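PDB 3OTT: Two-component system sensor histidine kinase, which is a putative one-component sensor of the histidine kinase receptor type whose extracellular domain, the part seen here, apparently senses saccharides, and which probably signals through histidine kinase activity. Local coordinates for the interface of chains A and B. Coordinates in Å, arbitrary orientation; residue numbers count along the deposited sequence, not the author numbering. Chains: chain A/B, Two-component system sensor histidine kinase.

The interface of chains A and B. Residues chain A 372, 376, 391, 420, 422; chain B 72, 75, 128-129, 131.
B:Arg131 reaches tip to tip toward A:Asp391 and lays its guanidinium edge against A:Tyr422. Its NH1 donates to the phenol OH of A:Tyr422 at 3.1 Å, nearly straight (164° at H) and in the guanidinium plane. The same NH1 forms a weak, bent hydrogen bond and salt bridge to carboxylate OD2 of A:Asp391 at 3.4 Å. A:Asp391 also binds A:Arg376 of its own chain, whose NH1 meets OD2 at 2.6 Å and OD1 at 3.1 Å, both on the syn side but tilted from the carboxylate plane. One carboxylate thus serves two arginines; an alanine here would probably leave both guanidiniums without their shared counter-charge and A:Arg376 freer to turn. Over one face of the A:Arg376 guanidinium lies the hydroxyl of A:Tyr422; the side chain of B:Gln129 bends at its second torsion (82°), which lays its amide over the other, offset toward the rim, planes 23° apart.

The side chain of B:Tyr75 comes at about a right angle to that of A:His372, bringing its phenol OH to the ring edge, hydrogen-bonded to NE2 at 2.7 Å. CB of A:Asp391 covers one face of that imidazole, 3.4 Å above its centre, linking the two clusters.

The patch is part of a two-fold interface, possibly a biological dimer, between beta-propeller regions. A:His372 and A:Asp391 lie in loops, A:Arg376 and A:Tyr422 near the starts of strands 375-380 and 421-426; chain B offers loop residues B:Gln129 and B:Arg131 and the start of strand 75-79.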
loop_
_atom_site.group_PDB
_atom_site.type_symbol
_atom_site.label_atom_id
_atom_site.label_comp_id
_atom_site.label_asym_id
_atom_site.label_seq_id
_atom_site.Cartn_x
_atom_site.Cartn_y
_atom_site.Cartn_z
ATOM N N HIS A 372 -8.245 -1.555 -23.836
ATOM C CA HIS A 372 -8.703 -0.322 -23.111
ATOM C C HIS A 372 -9.098 -0.689 -21.696
ATOM O O HIS A 372 -9.617 -1.780 -21.460
ATOM C CB HIS A 372 -9.924 0.299 -23.815
ATOM C CG HIS A 372 -10.168 1.750 -23.503
ATOM N ND1 HIS A 372 -10.665 2.188 -22.290
ATOM C CD2 HIS A 372 -10.022 2.864 -24.272
ATOM C CE1 HIS A 372 -10.794 3.509 -22.319
ATOM N NE2 HIS A 372 -10.402 3.944 -23.507
ATOM N N ARG A 376 -17.319 -1.931 -19.812
ATOM C CA ARG A 376 -18.730 -1.530 -19.754
ATOM C C ARG A 376 -19.645 -2.714 -19.577
ATOM O O ARG A 376 -20.738 -2.569 -19.064
ATOM C CB ARG A 376 -19.141 -0.626 -20.958
ATOM C CG ARG A 376 -18.071 0.449 -21.252
ATOM C CD ARG A 376 -18.343 1.545 -22.322
ATOM N NE ARG A 376 -18.979 2.543 -21.569
ATOM C CZ ARG A 376 -18.496 3.707 -21.181
ATOM N NH1 ARG A 376 -17.365 4.213 -21.582
ATOM N NH2 ARG A 376 -19.259 4.394 -20.412
ATOM N N ASP A 391 -14.171 0.403 -24.070
ATOM C CA ASP A 391 -13.924 1.538 -24.970
ATOM C C ASP A 391 -12.752 1.284 -25.971
ATOM O O ASP A 391 -12.282 2.194 -26.625
ATOM C CB ASP A 391 -13.730 2.835 -24.140
ATOM C CG ASP A 391 -15.066 3.473 -23.694
ATOM O OD1 ASP A 391 -16.137 3.090 -24.219
ATOM O OD2 ASP A 391 -15.050 4.396 -22.826
ATOM N N TRP A 420 -16.225 2.107 -29.305
ATOM C CA TRP A 420 -16.856 2.367 -28.012
ATOM C C TRP A 420 -18.116 1.521 -27.844
ATOM O O TRP A 420 -19.230 1.946 -28.198
ATOM C CB TRP A 420 -17.125 3.859 -27.801
ATOM C CG TRP A 420 -15.856 4.711 -27.881
ATOM C CD1 TRP A 420 -14.567 4.318 -27.574
ATOM C CD2 TRP A 420 -15.757 6.075 -28.317
ATOM N NE1 TRP A 420 -13.690 5.355 -27.787
ATOM C CE2 TRP A 420 -14.390 6.445 -28.235
ATOM C CE3 TRP A 420 -16.693 7.026 -28.767
ATOM C CZ2 TRP A 420 -13.931 7.742 -28.581
ATOM C CZ3 TRP A 420 -16.236 8.323 -29.116
ATOM C CH2 TRP A 420 -14.867 8.660 -29.018
ATOM N N TYR A 422 -20.898 -0.697 -25.685
ATOM C CA TYR A 422 -21.646 -0.611 -24.419
ATOM C C TYR A 422 -22.234 -1.908 -23.902
ATOM O O TYR A 422 -22.253 -2.147 -22.682
ATOM C CB TYR A 422 -22.721 0.486 -24.483
ATOM C CG TYR A 422 -22.108 1.842 -24.259
ATOM C CD1 TYR A 422 -21.134 2.330 -25.145
ATOM C CD2 TYR A 422 -22.427 2.611 -23.123
ATOM C CE1 TYR A 422 -20.490 3.547 -24.909
ATOM C CE2 TYR A 422 -21.832 3.867 -22.901
ATOM C CZ TYR A 422 -20.856 4.326 -23.789
ATOM O OH TYR A 422 -20.202 5.536 -23.607
ATOM N N ASP B 72 -7.860 7.560 -17.990
ATOM C CA ASP B 72 -7.817 6.132 -18.399
ATOM C C ASP B 72 -6.427 5.649 -18.857
ATOM O O ASP B 72 -6.341 4.718 -19.619
ATOM C CB ASP B 72 -8.916 5.795 -19.450
ATOM C CG ASP B 72 -10.367 6.102 -18.947
ATOM O OD1 ASP B 72 -10.545 6.312 -17.706
ATOM O OD2 ASP B 72 -11.320 6.128 -19.791
ATOM N N TYR B 75 -5.551 9.000 -22.340
ATOM C CA TYR B 75 -5.942 10.303 -22.955
ATOM C C TYR B 75 -5.333 11.512 -22.260
ATOM O O TYR B 75 -5.106 11.515 -21.061
ATOM C CB TYR B 75 -7.472 10.514 -22.992
ATOM C CG TYR B 75 -8.279 9.371 -23.574
ATOM C CD1 TYR B 75 -8.336 9.146 -24.969
ATOM C CD2 TYR B 75 -9.007 8.524 -22.744
ATOM C CE1 TYR B 75 -9.060 8.068 -25.492
ATOM C CE2 TYR B 75 -9.726 7.427 -23.264
ATOM C CZ TYR B 75 -9.749 7.216 -24.617
ATOM O OH TYR B 75 -10.518 6.151 -25.056
ATOM N N LEU B 128 -17.272 9.869 -15.984
ATOM C CA LEU B 128 -16.545 9.311 -17.145
ATOM C C LEU B 128 -17.179 8.051 -17.675
ATOM O O LEU B 128 -16.972 7.723 -18.838
ATOM C CB LEU B 128 -15.085 9.054 -16.809
ATOM C CG LEU B 128 -14.280 10.321 -16.447
ATOM C CD1 LEU B 128 -12.920 9.911 -15.881
ATOM C CD2 LEU B 128 -14.092 11.273 -17.678
ATOM N N GLN B 129 -17.934 7.333 -16.841
ATOM C CA GLN B 129 -18.636 6.164 -17.335
ATOM C C GLN B 129 -19.937 6.540 -18.035
ATOM O O GLN B 129 -20.184 6.138 -19.172
ATOM C CB GLN B 129 -18.952 5.177 -16.214
ATOM C CG GLN B 129 -19.414 3.838 -16.738
ATOM C CD GLN B 129 -18.209 2.920 -17.165
ATOM O OE1 GLN B 129 -17.072 3.378 -17.315
ATOM N NE2 GLN B 129 -18.465 1.638 -17.294
ATOM N N ARG B 131 -20.869 9.452 -18.944
ATOM C CA ARG B 131 -20.697 10.636 -19.780
ATOM C C ARG B 131 -21.730 11.765 -19.444
ATOM O O ARG B 131 -22.055 12.628 -20.280
ATOM C CB ARG B 131 -20.602 10.236 -21.287
ATOM C CG ARG B 131 -19.368 9.267 -21.612
ATOM C CD ARG B 131 -19.088 8.931 -23.164
ATOM N NE ARG B 131 -17.628 8.945 -23.483
ATOM C CZ ARG B 131 -16.837 7.891 -23.823
ATOM N NH1 ARG B 131 -17.323 6.639 -23.962
ATOM N NH2 ARG B 131 -15.527 8.104 -24.061
#